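Local coordinates for protein alpha-L-rhamnosidase (Aspergillus terreus, PDB 6GSZ) that probably hydrolyses terminal non-reducing alpha-L-rhamnose residues of alpha-L-rhamnosides, as a glycosylated, calcium-binding fungal glycosidase, at residues Lys441-Ile446 with Trp770-Ile775; Tyr269-Glu274 with Gly385-Glu390; Trp739-Ser744 with Ser750-Gln755. All coordinates share one frame; numbering follows the deposited sequence.

Contact 1 of 3, residues Lys441-Ile446 with Trp770-Ile775; sequences KLHENI and WLHEVI
The imidazoles of H443 and H772 meet rim to rim, each at the other's edge and neither over a face. Their planes are turned by 71°, and the centroids stand 5.0 Å apart. L771 CD1 also sits at the edge of the H443 ring, near its plane, while F483 stacks on the H772 ring. What joins the two rings is a hydrogen bond between H443 NE2 and H772 NE2, 2.8 Å long and noticeably bent. A chi1 of -170° carries CG of H443 away from the backbone nitrogen and sends the ring out from helix 437-453 toward helix 768-775. H772 starts off to the side, and its ring end swings in to meet the partner. Beside this polar link lies L771, whose CD1 packs 4.0 Å from H443 CB and more loosely against I446 CD1. The helical segments run at 134° to each other with axes 11.9 Å apart, so side chains rather than backbones bridge the gap; L719 of helix 712-719 touches both L442 and L771. The contact joins two helices far apart in sequence within the six-hairpin glycosidase domain. In the bond between the NE2 atoms one must carry the proton and the other offer its lone pair; which is which is not settled, and two fully protonated rings are probably disfavoured here.

Contact 2 of 3, residues Tyr269-Glu274 with Gly385-Glu390; sequences YDSRLE and GVQEWE
The two backbones stay well apart, with Y269 CA 9.1 Å from W389 CA and S271 CA 8.7 Å from Q387 CA, so no main-chain bond links them and side chains span the gap. W389 pushes the pyrrole side of its indole over one face of Y269: CD1 stands above the centre of the phenol ring, and W389 NE1 comes 3.4 Å from Y269 CG. The planes meet at 54°, an oblique pairing, and the side chains slide past each other in opposite directions. In both residues chi1 is close to 180° (-174° and 172°), which carries each ring into the gap between the two segments. W389 NE1 donates to E267 OE2, which fixes the turn of the indole. Strand 266-270 pairs with strand 376-380 in one sheet, whereas strand 387-389 is an outermost strand of another, next to 339-344; the contact therefore packs one sheet against the other, consistent with the layered sheets of a concanavalin-like sandwich. Further along, the extended Q387 side chain reaches S271, where NE2 donates to OG at 2.8 Å, nearly straight and with OG in the amide plane. S271 OG is also bonded to T380 O, and Q387 OE1 accepts from S382 N, so the amide is held at both ends. One water accepts from Q387 NE2 at 3.0 Å and donates to E274 OE2; that same carboxylate oxygen takes the phenol hydrogen of Y269 OH at 2.6 Å.

Contact 3 of 3, residues Trp739-Ser744 with Ser750-Gln755; sequences WERWDS and SINPGQ
R741 lies across the amide of N752 in a compact loop-to-loop contact, both segments belonging to the long connection between helices 727-732 and 768-775 of the six-hairpin glycosidase domain. Just before it, E740 touches the bound glucose and makes a salt bridge with R464, so this loop also lines the sugar pocket. The R741 chain runs extended from CG to NE, crossing N752 at about a right angle; its CD comes 3.6 Å from N752 ND2, and N752 OD1 sits over one face of the guanidinium, offset toward the rim, with the two planes only 18° apart. The polar end is held by M756 O at NE and A588 O at NH2. D743 follows, its backbone O accepting from N752 ND2 at 3.2 Å; the donor stands well above the carbonyl plane. A water links D743 OD2 to the same ND2, and D743 also touches a mannose of an attached glycan. S744 OG bonds to S758 O and accepts from R741 N at 3.2 Å, while S744 O receives N752 N at 2.9 Å, almost straight at 176°. N752 has CG anti to its backbone N (chi1 -169°), which places the amide between D743 O, bonded to ND2, and its own chain. There it closes an Asx turn: G754 N donates to N752 OD1 at 2.8 Å, in the carbonyl plane and on a lone pair.

In the fold
Contacts 1 and 3 belong to the helical glycosidase domain, with centres about 22 Å apart, and 739-744 with 750-755 is nested within the chain loop that contact 1 closes. Contact 2 stands apart in the beta-rich region, its centre about 43 Å from that of contact 1. Contact 1 is the most central, all its touching residues buried, and joins two helices through imidazoles and aliphatic carbons. Contact 2 joins the end of strand 266-270 and the turn after it to strand 387-389 of another sheet, by an aromatic pair and a water-assisted polar cluster. Contact 3 uses no regular element: main-chain carbonyls, R741 and one asparagine connect loops. Contacts 2 and 3 each include a partly exposed residue, Y269 and D743.

Contact 1 of 3, residues Lys441-Ile446 with Trp770-Ile775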
loop_
_atom_site.group_PDB
_atom_site.type_symbol
_atom_site.label_atom_id
_atom_site.label_comp_id
_atom_site.label_asym_id
_atom_site.label_seq_id
_atom_site.Cartn_x
_atom_site.Cartn_y
_atom_site.Cartn_z
ATOM N N LYS A 441 15.220 -13.029 -7.503
ATOM C CA LYS A 441 13.864 -13.541 -7.355
ATOM C C LYS A 441 13.264 -13.113 -6.012
ATOM O O LYS A 441 12.059 -12.824 -5.940
ATOM C CB LYS A 441 13.850 -15.065 -7.481
ATOM C CG LYS A 441 12.467 -15.707 -7.338
ATOM C CD LYS A 441 11.470 -15.242 -8.379
ATOM C CE LYS A 441 10.288 -16.171 -8.543
ATOM N NZ LYS A 441 9.346 -15.669 -9.583
ATOM N N LEU A 442 14.062 -13.121 -4.944
ATOM C CA LEU A 442 13.592 -12.613 -3.639
ATOM C C LEU A 442 12.986 -11.211 -3.791
ATOM O O LEU A 442 11.896 -10.948 -3.278
ATOM C CB LEU A 442 14.722 -12.604 -2.620
ATOM C CG LEU A 442 14.362 -12.040 -1.247
ATOM C CD1 LEU A 442 13.223 -12.842 -0.595
ATOM C CD2 LEU A 442 15.616 -11.979 -0.370
ATOM N N HIS A 443 13.668 -10.310 -4.494
ATOM C CA HIS A 443 13.149 -8.968 -4.679
ATOM C C HIS A 443 11.814 -9.002 -5.455
ATOM O O HIS A 443 10.889 -8.289 -5.114
ATOM C CB HIS A 443 14.184 -8.017 -5.300
ATOM C CG HIS A 443 13.682 -6.617 -5.244
ATOM N ND1 HIS A 443 12.913 -6.046 -6.254
ATOM C CD2 HIS A 443 13.820 -5.680 -4.282
ATOM C CE1 HIS A 443 12.601 -4.807 -5.890
ATOM N NE2 HIS A 443 13.170 -4.560 -4.683
ATOM N N GLU A 444 11.738 -9.805 -6.523
ATOM C CA GLU A 444 10.490 -9.947 -7.268
ATOM C C GLU A 444 9.364 -10.420 -6.325
ATOM O O GLU A 444 8.210 -9.930 -6.400
ATOM C CB GLU A 444 10.752 -10.845 -8.476
ATOM C CG GLU A 444 9.547 -10.986 -9.367
ATOM C CD GLU A 444 9.784 -11.596 -10.749
ATOM O OE1 GLU A 444 10.930 -11.917 -11.087
ATOM O OE2 GLU A 444 8.798 -11.738 -11.479
ATOM N N ASN A 445 9.697 -11.345 -5.428
ATOM C CA ASN A 445 8.710 -11.889 -4.495
ATOM C C ASN A 445 8.239 -10.823 -3.501
ATOM O O ASN A 445 7.038 -10.787 -3.162
ATOM C CB ASN A 445 9.243 -13.091 -3.716
ATOM C CG ASN A 445 9.462 -14.310 -4.590
ATOM O OD1 ASN A 445 9.221 -14.288 -5.815
ATOM N ND2 ASN A 445 9.967 -15.368 -3.961
ATOM N N ILE A 446 9.152 -9.947 -3.069
ATOM C CA ILE A 446 8.801 -8.834 -2.197
ATOM C C ILE A 446 7.865 -7.862 -2.912
ATOM O O ILE A 446 6.809 -7.417 -2.393
ATOM C CB ILE A 446 10.065 -8.107 -1.701
ATOM C CG1 ILE A 446 10.889 -9.056 -0.827
ATOM C CG2 ILE A 446 9.716 -6.821 -0.973
ATOM C CD1 ILE A 446 12.289 -8.535 -0.486
ATOM N N TRP A 770 17.347 -3.479 2.688
ATOM C CA TRP A 770 18.789 -3.757 2.713
ATOM C C TRP A 770 19.284 -3.977 1.279
ATOM O O TRP A 770 20.398 -3.551 0.901
ATOM C CB TRP A 770 19.116 -4.952 3.612
ATOM C CG TRP A 770 20.561 -5.055 3.987
ATOM C CD1 TRP A 770 21.138 -4.442 5.050
ATOM C CD2 TRP A 770 21.563 -5.862 3.355
ATOM N NE1 TRP A 770 22.463 -4.760 5.091
ATOM C CE2 TRP A 770 22.765 -5.597 4.051
ATOM C CE3 TRP A 770 21.600 -6.721 2.249
ATOM C CZ2 TRP A 770 23.967 -6.211 3.708
ATOM C CZ3 TRP A 770 22.794 -7.320 1.914
ATOM C CH2 TRP A 770 23.957 -7.074 2.641
ATOM N N LEU A 771 18.508 -4.677 0.458
ATOM C CA LEU A 771 18.851 -4.819 -0.962
ATOM C C LEU A 771 18.984 -3.440 -1.618
ATOM O O LEU A 771 19.941 -3.148 -2.338
ATOM C CB LEU A 771 17.799 -5.645 -1.696
ATOM C CG LEU A 771 17.457 -7.017 -1.117
ATOM C CD1 LEU A 771 16.439 -7.740 -1.994
ATOM C CD2 LEU A 771 18.594 -7.923 -0.835
ATOM N N HIS A 772 18.056 -2.551 -1.313
ATOM C CA HIS A 772 18.026 -1.240 -1.944
ATOM C C HIS A 772 19.213 -0.396 -1.466
ATOM O O HIS A 772 19.828 0.333 -2.291
ATOM C CB HIS A 772 16.711 -0.490 -1.651
ATOM C CG HIS A 772 15.458 -1.219 -2.033
ATOM N ND1 HIS A 772 14.298 -1.036 -1.314
ATOM C CD2 HIS A 772 15.188 -2.097 -3.026
ATOM C CE1 HIS A 772 13.362 -1.784 -1.889
ATOM N NE2 HIS A 772 13.873 -2.445 -2.942
ATOM N N GLU A 773 19.386 -0.344 -0.136
ATOM C CA GLU A 773 20.269 0.673 0.474
ATOM C C GLU A 773 21.729 0.221 0.587
ATOM O O GLU A 773 22.610 1.073 0.632
ATOM C CB GLU A 773 19.808 1.042 1.883
ATOM C CG GLU A 773 18.399 1.629 1.921
ATOM C CD GLU A 773 17.977 2.108 3.305
ATOM O OE1 GLU A 773 18.842 2.177 4.223
ATOM O OE2 GLU A 773 16.768 2.333 3.489
ATOM N N VAL A 774 21.976 -1.074 0.678
ATOM C CA VAL A 774 23.321 -1.564 0.934
ATOM C C VAL A 774 23.873 -2.255 -0.317
ATOM O O VAL A 774 24.943 -1.891 -0.808
ATOM C CB VAL A 774 23.380 -2.457 2.190
ATOM C CG1 VAL A 774 24.777 -2.961 2.396
ATOM C CG2 VAL A 774 22.921 -1.693 3.427
ATOM N N ILE A 775 23.155 -3.228 -0.877
ATOM C CA ILE A 775 23.601 -3.828 -2.169
ATOM C C ILE A 775 23.535 -2.749 -3.257
ATOM O O ILE A 775 24.489 -2.548 -4.016
ATOM C CB ILE A 775 22.789 -5.068 -2.575
ATOM C CG1 ILE A 775 22.794 -6.139 -1.478
ATOM C CG2 ILE A 775 23.323 -5.616 -3.898
ATOM C CD1 ILE A 775 22.030 -7.390 -1.853
#

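Contact 2 of 3, residues Tyr269-Glu274 with Gly385-Glu390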
loop_
_atom_site.group_PDB
_atom_site.type_symbol
_atom_site.label_atom_id
_atom_site.label_comp_id
_atom_site.label_asym_id
_atom_site.label_seq_id
_atom_site.Cartn_x
_atom_site.Cartn_y
_atom_site.Cartn_z
ATOM N N TYR A 269 -22.703 -16.007 -9.117
ATOM C CA TYR A 269 -23.296 -15.238 -10.208
ATOM C C TYR A 269 -24.148 -16.187 -11.045
ATOM O O TYR A 269 -23.625 -17.175 -11.553
ATOM C CB TYR A 269 -22.168 -14.628 -11.041
ATOM C CG TYR A 269 -22.592 -13.682 -12.123
ATOM C CD1 TYR A 269 -22.940 -14.140 -13.387
ATOM C CD2 TYR A 269 -22.628 -12.317 -11.911
ATOM C CE1 TYR A 269 -23.297 -13.263 -14.405
ATOM C CE2 TYR A 269 -22.980 -11.433 -12.913
ATOM C CZ TYR A 269 -23.327 -11.899 -14.172
ATOM O OH TYR A 269 -23.700 -11.015 -15.139
ATOM N N ASP A 270 -25.395 -15.790 -11.276
ATOM C CA ASP A 270 -26.331 -16.578 -12.116
ATOM C C ASP A 270 -26.628 -15.758 -13.361
ATOM O O ASP A 270 -27.475 -14.861 -13.314
ATOM C CB ASP A 270 -27.590 -16.991 -11.365
ATOM C CG ASP A 270 -28.491 -17.912 -12.166
ATOM O OD1 ASP A 270 -28.230 -18.086 -13.399
ATOM O OD2 ASP A 270 -29.448 -18.446 -11.527
ATOM N N SER A 271 -25.950 -16.074 -14.469
ATOM C CA SER A 271 -26.065 -15.248 -15.671
ATOM C C SER A 271 -27.471 -15.326 -16.302
ATOM O O SER A 271 -27.831 -14.479 -17.118
ATOM C CB SER A 271 -25.004 -15.619 -16.702
ATOM O OG SER A 271 -25.223 -16.914 -17.255
ATOM N N ARG A 272 -28.271 -16.316 -15.899
ATOM C CA ARG A 272 -29.632 -16.423 -16.362
ATOM C C ARG A 272 -30.481 -15.241 -15.882
ATOM O O ARG A 272 -31.555 -14.963 -16.448
ATOM C CB ARG A 272 -30.276 -17.745 -15.920
ATOM C CG ARG A 272 -29.597 -18.970 -16.504
ATOM C CD ARG A 272 -30.096 -20.241 -15.875
ATOM N NE ARG A 272 -29.821 -20.304 -14.443
ATOM C CZ ARG A 272 -30.172 -21.280 -13.629
ATOM N NH1 ARG A 272 -30.874 -22.316 -14.093
ATOM N NH2 ARG A 272 -29.889 -21.175 -12.342
ATOM N N LEU A 273 -30.019 -14.569 -14.829
ATOM C CA LEU A 273 -30.757 -13.452 -14.232
ATOM C C LEU A 273 -30.268 -12.085 -14.722
ATOM O O LEU A 273 -30.729 -11.088 -14.199
ATOM C CB LEU A 273 -30.704 -13.576 -12.705
ATOM C CG LEU A 273 -31.363 -14.823 -12.139
ATOM C CD1 LEU A 273 -31.208 -14.917 -10.630
ATOM C CD2 LEU A 273 -32.838 -14.853 -12.530
ATOM N N GLU A 274 -29.424 -12.038 -15.759
ATOM C CA GLU A 274 -29.037 -10.781 -16.350
ATOM C C GLU A 274 -30.262 -10.116 -16.964
ATOM O O GLU A 274 -31.067 -10.785 -17.631
ATOM C CB GLU A 274 -27.966 -10.986 -17.424
ATOM C CG GLU A 274 -26.610 -11.336 -16.847
ATOM C CD GLU A 274 -25.566 -11.875 -17.818
ATOM O OE1 GLU A 274 -25.870 -12.055 -19.022
ATOM O OE2 GLU A 274 -24.466 -12.190 -17.355
ATOM N N GLY A 385 -24.547 -18.237 -25.920
ATOM C CA GLY A 385 -23.319 -17.920 -26.590
ATOM C C GLY A 385 -22.162 -17.779 -25.618
ATOM O O GLY A 385 -22.239 -18.221 -24.465
ATOM N N VAL A 386 -21.091 -17.151 -26.107
ATOM C CA VAL A 386 -19.884 -16.997 -25.343
ATOM C C VAL A 386 -20.103 -15.890 -24.307
ATOM O O VAL A 386 -20.517 -14.794 -24.636
ATOM C CB VAL A 386 -18.700 -16.659 -26.248
ATOM C CG1 VAL A 386 -17.440 -16.378 -25.430
ATOM C CG2 VAL A 386 -18.462 -17.779 -27.242
ATOM N N GLN A 387 -19.807 -16.191 -23.054
ATOM C CA GLN A 387 -20.026 -15.227 -21.967
ATOM C C GLN A 387 -18.661 -14.803 -21.407
ATOM O O GLN A 387 -17.760 -15.593 -21.382
ATOM C CB GLN A 387 -20.872 -15.877 -20.877
ATOM C CG GLN A 387 -22.224 -16.375 -21.390
ATOM C CD GLN A 387 -23.028 -17.028 -20.293
ATOM O OE1 GLN A 387 -23.131 -18.263 -20.237
ATOM N NE2 GLN A 387 -23.568 -16.205 -19.394
ATOM N N GLU A 388 -18.545 -13.537 -20.985
ATOM C CA GLU A 388 -17.371 -13.064 -20.299
ATOM C C GLU A 388 -17.769 -12.624 -18.890
ATOM O O GLU A 388 -18.799 -11.959 -18.706
ATOM C CB GLU A 388 -16.732 -11.919 -21.058
ATOM C CG GLU A 388 -16.194 -12.348 -22.395
ATOM C CD GLU A 388 -15.391 -11.285 -23.107
ATOM O OE1 GLU A 388 -15.591 -10.096 -22.807
ATOM O OE2 GLU A 388 -14.562 -11.657 -23.941
ATOM N N TRP A 389 -16.943 -12.997 -17.909
ATOM C CA TRP A 389 -17.258 -12.686 -16.509
ATOM C C TRP A 389 -15.977 -12.453 -15.732
ATOM O O TRP A 389 -14.983 -13.157 -15.892
ATOM C CB TRP A 389 -18.105 -13.802 -15.898
ATOM C CG TRP A 389 -18.342 -13.720 -14.418
ATOM C CD1 TRP A 389 -19.339 -13.036 -13.786
ATOM C CD2 TRP A 389 -17.562 -14.328 -13.380
ATOM N NE1 TRP A 389 -19.257 -13.208 -12.429
ATOM C CE2 TRP A 389 -18.158 -13.979 -12.151
ATOM C CE3 TRP A 389 -16.381 -15.084 -13.366
ATOM C CZ2 TRP A 389 -17.648 -14.428 -10.938
ATOM C CZ3 TRP A 389 -15.875 -15.521 -12.161
ATOM C CH2 TRP A 389 -16.505 -15.193 -10.966
ATOM N N GLU A 390 -16.122 -11.513 -14.799
ATOM C CA GLU A 390 -15.230 -11.318 -13.674
ATOM C C GLU A 390 -16.127 -11.035 -12.476
ATOM O O GLU A 390 -17.189 -10.407 -12.647
ATOM C CB GLU A 390 -14.290 -10.110 -13.834
ATOM C CG GLU A 390 -13.260 -10.260 -14.923
ATOM C CD GLU A 390 -12.375 -9.038 -15.178
ATOM O OE1 GLU A 390 -12.133 -8.205 -14.247
ATOM O OE2 GLU A 390 -11.901 -8.950 -16.320
HETATM O O HOH W 1 -22.697 -13.354 -19.022
#

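Contact 3 of 3, residues Trp739-Ser744 with Ser750-Gln755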
loop_
_atom_site.group_PDB
_atom_site.type_symbol
_atom_site.label_atom_id
_atom_site.label_comp_id
_atom_site.label_asym_id
_atom_site.label_seq_id
_atom_site.Cartn_x
_atom_site.Cartn_y
_atom_site.Cartn_z
ATOM N N TRP A 739 6.485 -15.090 2.791
ATOM C CA TRP A 739 5.506 -15.839 3.607
ATOM C C TRP A 739 5.438 -15.240 5.012
ATOM O O TRP A 739 6.385 -14.638 5.510
ATOM C CB TRP A 739 5.877 -17.323 3.692
ATOM C CG TRP A 739 6.097 -17.990 2.374
ATOM C CD1 TRP A 739 5.666 -17.619 1.133
ATOM C CD2 TRP A 739 6.750 -19.257 2.206
ATOM N NE1 TRP A 739 6.027 -18.562 0.201
ATOM C CE2 TRP A 739 6.711 -19.571 0.832
ATOM C CE3 TRP A 739 7.416 -20.109 3.090
ATOM C CZ2 TRP A 739 7.260 -20.753 0.319
ATOM C CZ3 TRP A 739 7.971 -21.269 2.592
ATOM C CH2 TRP A 739 7.888 -21.587 1.228
ATOM N N GLU A 740 4.315 -15.424 5.680
ATOM C CA GLU A 740 4.099 -14.962 7.047
ATOM C C GLU A 740 5.139 -15.537 8.005
ATOM O O GLU A 740 5.703 -14.799 8.818
ATOM C CB GLU A 740 2.693 -15.370 7.454
ATOM C CG GLU A 740 2.266 -15.018 8.864
ATOM C CD GLU A 740 0.825 -15.373 9.195
ATOM O OE1 GLU A 740 0.329 -16.394 8.656
ATOM O OE2 GLU A 740 0.236 -14.615 10.020
ATOM N N ARG A 741 5.275 -16.863 7.982
ATOM C CA ARG A 741 6.216 -17.570 8.792
ATOM C C ARG A 741 7.463 -17.891 7.958
ATOM O O ARG A 741 7.379 -18.169 6.765
ATOM C CB ARG A 741 5.647 -18.922 9.195
ATOM C CG ARG A 741 4.349 -18.838 9.977
ATOM C CD ARG A 741 3.736 -20.206 10.169
ATOM N NE ARG A 741 2.622 -20.207 11.121
ATOM C CZ ARG A 741 2.746 -20.189 12.454
ATOM N NH1 ARG A 741 3.950 -20.289 13.044
ATOM N NH2 ARG A 741 1.654 -20.074 13.197
ATOM N N TRP A 742 8.619 -17.923 8.618
ATOM C CA TRP A 742 9.827 -18.397 7.921
ATOM C C TRP A 742 9.522 -19.762 7.276
ATOM O O TRP A 742 9.899 -20.048 6.104
ATOM C CB TRP A 742 11.035 -18.450 8.875
ATOM C CG TRP A 742 11.409 -17.096 9.399
ATOM C CD1 TRP A 742 11.261 -16.609 10.652
ATOM C CD2 TRP A 742 12.033 -16.063 8.638
ATOM N NE1 TRP A 742 11.722 -15.316 10.729
ATOM C CE2 TRP A 742 12.166 -14.951 9.491
ATOM C CE3 TRP A 742 12.416 -15.947 7.292
ATOM C CZ2 TRP A 742 12.783 -13.780 9.078
ATOM C CZ3 TRP A 742 13.017 -14.780 6.886
ATOM C CH2 TRP A 742 13.159 -13.704 7.764
ATOM N N ASP A 743 8.765 -20.577 8.013
ATOM C CA ASP A 743 8.455 -21.962 7.613
ATOM C C ASP A 743 6.951 -22.123 7.318
ATOM O O ASP A 743 6.357 -23.109 7.747
ATOM C CB ASP A 743 8.912 -22.961 8.707
ATOM C CG ASP A 743 8.354 -22.683 10.102
ATOM O OD1 ASP A 743 7.682 -21.624 10.296
ATOM O OD2 ASP A 743 8.679 -23.441 11.020
ATOM N N SER A 744 6.320 -21.214 6.559
ATOM C CA SER A 744 4.898 -21.408 6.246
ATOM C C SER A 744 4.729 -22.759 5.555
ATOM O O SER A 744 3.702 -23.415 5.734
ATOM C CB SER A 744 4.333 -20.297 5.403
ATOM O OG SER A 744 3.998 -19.148 6.184
ATOM N N SER A 750 4.806 -30.015 3.205
ATOM C CA SER A 750 3.652 -29.873 4.106
ATOM C C SER A 750 3.532 -28.433 4.603
ATOM O O SER A 750 4.549 -27.765 4.808
ATOM C CB SER A 750 3.771 -30.797 5.284
ATOM O OG SER A 750 3.586 -32.131 4.859
ATOM N N ILE A 751 2.284 -27.977 4.796
ATOM C CA ILE A 751 2.023 -26.657 5.333
ATOM C C ILE A 751 2.266 -26.690 6.843
ATOM O O ILE A 751 2.009 -27.674 7.502
ATOM C CB ILE A 751 0.607 -26.160 4.946
ATOM C CG1 ILE A 751 0.443 -26.097 3.428
ATOM C CG2 ILE A 751 0.272 -24.818 5.596
ATOM C CD1 ILE A 751 -0.989 -25.741 2.984
ATOM N N ASN A 752 2.813 -25.586 7.375
ATOM C CA ASN A 752 2.989 -25.424 8.796
ATOM C C ASN A 752 1.689 -25.801 9.509
ATOM O O ASN A 752 0.615 -25.386 9.075
ATOM C CB ASN A 752 3.371 -23.989 9.116
ATOM C CG ASN A 752 3.819 -23.805 10.543
ATOM O OD1 ASN A 752 3.032 -23.900 11.483
ATOM N ND2 ASN A 752 5.106 -23.507 10.699
ATOM N N PRO A 753 1.733 -26.565 10.629
ATOM C CA PRO A 753 0.500 -26.974 11.298
ATOM C C PRO A 753 -0.241 -25.835 12.000
ATOM O O PRO A 753 -1.397 -25.977 12.360
ATOM C CB PRO A 753 0.987 -28.027 12.307
ATOM C CG PRO A 753 2.416 -27.586 12.630
ATOM C CD PRO A 753 2.951 -27.112 11.278
ATOM N N GLY A 754 0.417 -24.692 12.153
ATOM C CA GLY A 754 -0.232 -23.582 12.787
ATOM C C GLY A 754 -1.479 -23.160 12.026
ATOM O O GLY A 754 -1.470 -23.067 10.818
ATOM N N GLN A 755 -2.524 -22.826 12.789
ATOM C CA GLN A 755 -3.790 -22.438 12.219
ATOM C C GLN A 755 -3.621 -21.111 11.465
ATOM O O GLN A 755 -4.340 -20.822 10.486
ATOM C CB GLN A 755 -4.864 -22.281 13.309
HETATM O O HOH W 2 6.868 -23.723 13.137
#